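Local coordinates for alpha-1,3-glucanase (Streptomyces thermodiastaticus, PDB 7C7D), which hydrolyses alpha-1,3-glucan, probably cutting internal alpha-1,3-glucosidic bonds as a thermostable glycoside hydrolase of family GH87, at residues V105-S117 and F161-A175. Numbering follows the deposited sequence.
Sequences VPRAANALTVAYS and FYDNTRLLLGRDVQA
Tyr116 and Asp163 face each other in an antiparallel strand pair, 111-117 against 163-169, within the beta-sandwich-like N-terminal domain that packs against the beta-helix. Their side chains lie alongside one another, ring and carboxylate planes 74° apart. Tyr116 OH sits 2.6 Å from Asp163 OD2. The methyl CG2 of Thr165 meets the ring at CE1, 3.6 Å away, its side chain crossing that of Tyr116 at about a right angle. Tyr116 CG stands between its backbone N and carbonyl carbon (chi1 72°), which swings the ring across onto the partner strand. From this pair the ladder continues through Val114 and Thr165, with Val114 N to Thr165 O at 2.8 Å. At one end, Ser117 CB lies over a face of the Tyr162 ring in a CH-pi contact, 4.1 Å from its centroid.

In the next shell, Tyr116 OH is hydrogen-bonded to Thr142 N, while Asp163 OD1 is held by His326 of the beta-helix. An alanine at Tyr116 is likely to remove the ring from beside Thr165 CG2 and leave Asp163 OD2 and Thr142 N without the hydroxyl they approach. Asn164 OD1 takes a bond from Arg372, again joining the two domains. At the other end the chain turns at Asn110, where a classic beta bulge with Ala111 faces Glu196. A water there donates to Asn110 O and accepts from Gly170 N, 2.8 Å from each.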
loop_
_atom_site.group_PDB
_atom_site.type_symbol
_atom_site.label_atom_id
_atom_site.label_comp_id
_atom_site.label_asym_id
_atom_site.label_seq_id
_atom_site.Cartn_x
_atom_site.Cartn_y
_atom_site.Cartn_z
ATOM N N VAL A 105 -25.722 -0.004 1.532
ATOM C CA VAL A 105 -24.826 0.879 2.282
ATOM C C VAL A 105 -24.494 0.236 3.626
ATOM O O VAL A 105 -25.412 -0.184 4.356
ATOM C CB VAL A 105 -25.492 2.252 2.464
ATOM C CG1 VAL A 105 -24.689 3.123 3.381
ATOM C CG2 VAL A 105 -25.670 2.923 1.110
ATOM N N PRO A 106 -23.214 0.109 3.993
ATOM C CA PRO A 106 -22.852 -0.593 5.230
ATOM C C PRO A 106 -22.847 0.266 6.485
ATOM O O PRO A 106 -22.802 -0.294 7.591
ATOM C CB PRO A 106 -21.427 -1.075 4.918
ATOM C CG PRO A 106 -20.873 0.024 4.062
ATOM C CD PRO A 106 -22.030 0.457 3.187
ATOM N N ARG A 107 -22.901 1.588 6.352
ATOM C CA ARG A 107 -22.754 2.504 7.477
ATOM C C ARG A 107 -23.150 3.891 6.992
ATOM O O ARG A 107 -23.260 4.137 5.790
ATOM C CB ARG A 107 -21.303 2.547 7.949
ATOM C CG ARG A 107 -20.392 3.236 6.936
ATOM C CD ARG A 107 -18.935 3.076 7.281
ATOM N NE ARG A 107 -18.529 3.949 8.375
ATOM C CZ ARG A 107 -17.448 3.745 9.118
ATOM N NH1 ARG A 107 -17.143 4.587 10.094
ATOM N NH2 ARG A 107 -16.670 2.696 8.880
ATOM N N ALA A 108 -23.345 4.801 7.945
ATOM C CA ALA A 108 -23.610 6.193 7.603
ATOM C C ALA A 108 -22.493 6.728 6.724
ATOM O O ALA A 108 -21.312 6.570 7.038
ATOM C CB ALA A 108 -23.694 7.034 8.873
ATOM N N ALA A 109 -22.870 7.361 5.618
ATOM C CA ALA A 109 -21.876 7.830 4.668
ATOM C C ALA A 109 -22.456 8.991 3.877
ATOM O O ALA A 109 -23.676 9.112 3.726
ATOM C CB ALA A 109 -21.434 6.705 3.725
ATOM N N ASN A 110 -21.562 9.860 3.407
ATOM C CA ASN A 110 -21.920 10.951 2.513
ATOM C C ASN A 110 -20.935 11.059 1.358
ATOM O O ASN A 110 -20.970 12.046 0.614
ATOM C CB ASN A 110 -22.007 12.288 3.263
ATOM C CG ASN A 110 -20.682 12.702 3.890
ATOM O OD1 ASN A 110 -19.694 11.969 3.840
ATOM N ND2 ASN A 110 -20.660 13.889 4.488
ATOM N N ALA A 111 -20.055 10.075 1.207
ATOM C CA ALA A 111 -19.003 10.120 0.209
ATOM C C ALA A 111 -18.740 8.708 -0.291
ATOM O O ALA A 111 -18.972 7.723 0.422
ATOM C CB ALA A 111 -17.724 10.736 0.778
ATOM N N LEU A 112 -18.245 8.626 -1.520
ATOM C CA LEU A 112 -18.084 7.357 -2.211
ATOM C C LEU A 112 -16.757 7.356 -2.953
ATOM O O LEU A 112 -16.454 8.311 -3.671
ATOM C CB LEU A 112 -19.231 7.205 -3.215
ATOM C CG LEU A 112 -19.234 6.002 -4.143
ATOM C CD1 LEU A 112 -19.340 4.729 -3.329
ATOM C CD2 LEU A 112 -20.390 6.110 -5.121
ATOM N N THR A 113 -15.966 6.298 -2.770
ATOM C CA THR A 113 -14.790 6.041 -3.596
ATOM C C THR A 113 -14.958 4.679 -4.246
ATOM O O THR A 113 -15.315 3.710 -3.568
ATOM C CB THR A 113 -13.500 6.070 -2.770
ATOM O OG1 THR A 113 -13.380 7.340 -2.122
ATOM C CG2 THR A 113 -12.280 5.849 -3.659
ATOM N N VAL A 114 -14.717 4.599 -5.552
ATOM C CA VAL A 114 -14.928 3.372 -6.312
ATOM C C VAL A 114 -13.639 2.989 -7.020
ATOM O O VAL A 114 -13.061 3.803 -7.749
ATOM C CB VAL A 114 -16.065 3.537 -7.333
ATOM C CG1 VAL A 114 -16.264 2.249 -8.116
ATOM C CG2 VAL A 114 -17.350 3.938 -6.630
ATOM N N ALA A 115 -13.192 1.753 -6.813
ATOM C CA ALA A 115 -12.076 1.195 -7.569
ATOM C C ALA A 115 -12.638 0.471 -8.785
ATOM O O ALA A 115 -13.554 -0.346 -8.660
ATOM C CB ALA A 115 -11.268 0.232 -6.697
ATOM N N TYR A 116 -12.094 0.774 -9.960
ATOM C CA TYR A 116 -12.697 0.331 -11.208
ATOM C C TYR A 116 -11.608 0.267 -12.271
ATOM O O TYR A 116 -10.522 0.825 -12.107
ATOM C CB TYR A 116 -13.779 1.327 -11.663
ATOM C CG TYR A 116 -13.112 2.593 -12.143
ATOM C CD1 TYR A 116 -12.714 3.577 -11.240
ATOM C CD2 TYR A 116 -12.777 2.763 -13.487
ATOM C CE1 TYR A 116 -12.022 4.701 -11.659
ATOM C CE2 TYR A 116 -12.074 3.875 -13.906
ATOM C CZ TYR A 116 -11.710 4.841 -12.998
ATOM O OH TYR A 116 -11.029 5.958 -13.415
ATOM N N SER A 117 -11.941 -0.365 -13.398
ATOM C CA SER A 117 -11.111 -0.340 -14.596
ATOM C C SER A 117 -11.999 -0.089 -15.811
ATOM O O SER A 117 -13.142 -0.554 -15.855
ATOM C CB SER A 117 -10.400 -1.687 -14.765
ATOM O OG SER A 117 -9.548 -1.702 -15.893
ATOM N N PHE A 161 -4.190 -1.871 -13.703
ATOM C CA PHE A 161 -5.382 -1.795 -14.543
ATOM C C PHE A 161 -6.484 -0.948 -13.929
ATOM O O PHE A 161 -7.344 -0.437 -14.659
ATOM C CB PHE A 161 -5.951 -3.192 -14.778
ATOM C CG PHE A 161 -4.939 -4.180 -15.271
ATOM C CD1 PHE A 161 -4.123 -3.880 -16.351
ATOM C CD2 PHE A 161 -4.802 -5.413 -14.655
ATOM C CE1 PHE A 161 -3.193 -4.797 -16.803
ATOM C CE2 PHE A 161 -3.870 -6.322 -15.095
ATOM C CZ PHE A 161 -3.065 -6.017 -16.175
ATOM N N TYR A 162 -6.506 -0.825 -12.607
ATOM C CA TYR A 162 -7.588 -0.162 -11.903
ATOM C C TYR A 162 -7.196 1.266 -11.553
ATOM O O TYR A 162 -6.064 1.705 -11.767
ATOM C CB TYR A 162 -7.989 -0.962 -10.643
ATOM C CG TYR A 162 -8.606 -2.311 -10.971
ATOM C CD1 TYR A 162 -7.805 -3.413 -11.237
ATOM C CD2 TYR A 162 -9.993 -2.469 -11.042
ATOM C CE1 TYR A 162 -8.358 -4.640 -11.563
ATOM C CE2 TYR A 162 -10.561 -3.685 -11.382
ATOM C CZ TYR A 162 -9.734 -4.767 -11.638
ATOM O OH TYR A 162 -10.294 -5.976 -11.975
ATOM N N ASP A 163 -8.164 1.985 -10.998
ATOM C CA ASP A 163 -8.051 3.385 -10.634
ATOM C C ASP A 163 -9.159 3.631 -9.624
ATOM O O ASP A 163 -10.093 2.835 -9.510
ATOM C CB ASP A 163 -8.259 4.251 -11.883
ATOM C CG ASP A 163 -8.005 5.705 -11.635
ATOM O OD1 ASP A 163 -6.969 6.014 -11.018
ATOM O OD2 ASP A 163 -8.839 6.534 -12.081
ATOM N N ASN A 164 -9.057 4.738 -8.892
ATOM C CA ASN A 164 -10.055 5.099 -7.895
ATOM C C ASN A 164 -10.661 6.445 -8.251
ATOM O O ASN A 164 -9.941 7.410 -8.538
ATOM C CB ASN A 164 -9.458 5.125 -6.490
ATOM C CG ASN A 164 -9.210 3.728 -5.951
ATOM O OD1 ASN A 164 -10.034 3.179 -5.226
ATOM N ND2 ASN A 164 -8.081 3.135 -6.333
ATOM N N THR A 165 -11.983 6.503 -8.228
ATOM C CA THR A 165 -12.711 7.726 -8.503
ATOM C C THR A 165 -13.646 7.994 -7.332
ATOM O O THR A 165 -14.208 7.060 -6.750
ATOM C CB THR A 165 -13.463 7.608 -9.838
ATOM O OG1 THR A 165 -14.105 8.848 -10.133
ATOM C CG2 THR A 165 -14.493 6.479 -9.811
ATOM N N ARG A 166 -13.785 9.265 -6.960
ATOM C CA ARG A 166 -14.517 9.619 -5.753
ATOM C C ARG A 166 -15.537 10.712 -6.027
ATOM O O ARG A 166 -15.429 11.477 -6.989
ATOM C CB ARG A 166 -13.578 10.050 -4.618
ATOM C CG ARG A 166 -12.925 11.408 -4.821
ATOM C CD ARG A 166 -12.064 11.804 -3.623
ATOM N NE ARG A 166 -11.451 13.115 -3.811
ATOM C CZ ARG A 166 -10.782 13.780 -2.874
ATOM N NH1 ARG A 166 -10.640 13.268 -1.659
ATOM N NH2 ARG A 166 -10.269 14.972 -3.151
ATOM N N LEU A 167 -16.520 10.797 -5.134
ATOM C CA LEU A 167 -17.587 11.776 -5.266
ATOM C C LEU A 167 -18.224 11.987 -3.903
ATOM O O LEU A 167 -18.542 11.013 -3.211
ATOM C CB LEU A 167 -18.642 11.247 -6.243
ATOM C CG LEU A 167 -19.727 12.169 -6.789
ATOM C CD1 LEU A 167 -19.140 13.503 -7.210
ATOM C CD2 LEU A 167 -20.427 11.491 -7.955
ATOM N N LEU A 168 -18.396 13.247 -3.515
ATOM C CA LEU A 168 -19.299 13.555 -2.417
ATOM C C LEU A 168 -20.724 13.324 -2.899
ATOM O O LEU A 168 -21.092 13.746 -3.999
ATOM C CB LEU A 168 -19.130 15.013 -1.984
ATOM C CG LEU A 168 -17.816 15.386 -1.291
ATOM C CD1 LEU A 168 -17.659 16.899 -1.197
ATOM C CD2 LEU A 168 -17.725 14.754 0.089
ATOM N N LEU A 169 -21.528 12.636 -2.087
ATOM C CA LEU A 169 -22.869 12.277 -2.543
ATOM C C LEU A 169 -23.838 13.454 -2.533
ATOM O O LEU A 169 -24.882 13.378 -3.188
ATOM C CB LEU A 169 -23.432 11.122 -1.713
ATOM C CG LEU A 169 -22.712 9.778 -1.858
ATOM C CD1 LEU A 169 -23.250 8.777 -0.846
ATOM C CD2 LEU A 169 -22.829 9.236 -3.274
ATOM N N GLY A 170 -23.522 14.537 -1.823
ATOM C CA GLY A 170 -24.491 15.595 -1.607
ATOM C C GLY A 170 -25.652 15.194 -0.727
ATOM O O GLY A 170 -26.595 15.979 -0.562
ATOM N N ARG A 171 -25.591 13.998 -0.152
ATOM C CA ARG A 171 -26.626 13.372 0.648
ATOM C C ARG A 171 -25.881 12.582 1.710
ATOM O O ARG A 171 -24.707 12.250 1.538
ATOM C CB ARG A 171 -27.431 12.405 -0.233
ATOM C CG ARG A 171 -28.832 12.066 0.228
ATOM C CD ARG A 171 -29.278 10.757 -0.419
ATOM N NE ARG A 171 -30.702 10.497 -0.229
ATOM C CZ ARG A 171 -31.612 10.516 -1.201
ATOM N NH1 ARG A 171 -31.257 10.771 -2.454
ATOM N NH2 ARG A 171 -32.884 10.270 -0.915
ATOM N N ASP A 172 -26.550 12.285 2.813
ATOM C CA ASP A 172 -25.999 11.356 3.800
ATOM C C ASP A 172 -26.868 10.103 3.870
ATOM O O ASP A 172 -27.869 10.065 4.589
ATOM C CB ASP A 172 -25.760 11.996 5.166
ATOM C CG ASP A 172 -24.781 13.156 5.106
ATOM O OD1 ASP A 172 -23.830 13.159 5.916
ATOM O OD2 ASP A 172 -24.960 14.067 4.269
ATOM N N VAL A 173 -26.468 9.079 3.117
ATOM C CA VAL A 173 -27.147 7.789 3.115
ATOM C C VAL A 173 -26.851 7.071 4.424
ATOM O O VAL A 173 -25.962 7.477 5.180
ATOM C CB VAL A 173 -26.731 6.945 1.897
ATOM C CG1 VAL A 173 -27.043 7.694 0.617
ATOM C CG2 VAL A 173 -25.247 6.610 1.969
ATOM N N GLN A 174 -27.597 6.006 4.705
ATOM C CA GLN A 174 -27.443 5.266 5.948
ATOM C C GLN A 174 -27.452 3.769 5.665
ATOM O O GLN A 174 -27.822 3.321 4.577
ATOM C CB GLN A 174 -28.515 5.643 6.977
ATOM C CG GLN A 174 -27.973 6.462 8.131
ATOM C CD GLN A 174 -27.176 5.610 9.097
ATOM O OE1 GLN A 174 -27.165 4.381 8.995
ATOM N NE2 GLN A 174 -26.512 6.254 10.047
ATOM N N ALA A 175 -27.029 2.998 6.666
ATOM C CA ALA A 175 -26.964 1.549 6.525
ATOM C C ALA A 175 -28.330 0.991 6.151
ATOM O O ALA A 175 -29.340 1.301 6.790
ATOM C CB ALA A 175 -26.473 0.916 7.826
HETATM O O HOH W 1 -24.326 3.513 10.361
HETATM O O HOH W 2 -21.946 14.659 0.503
#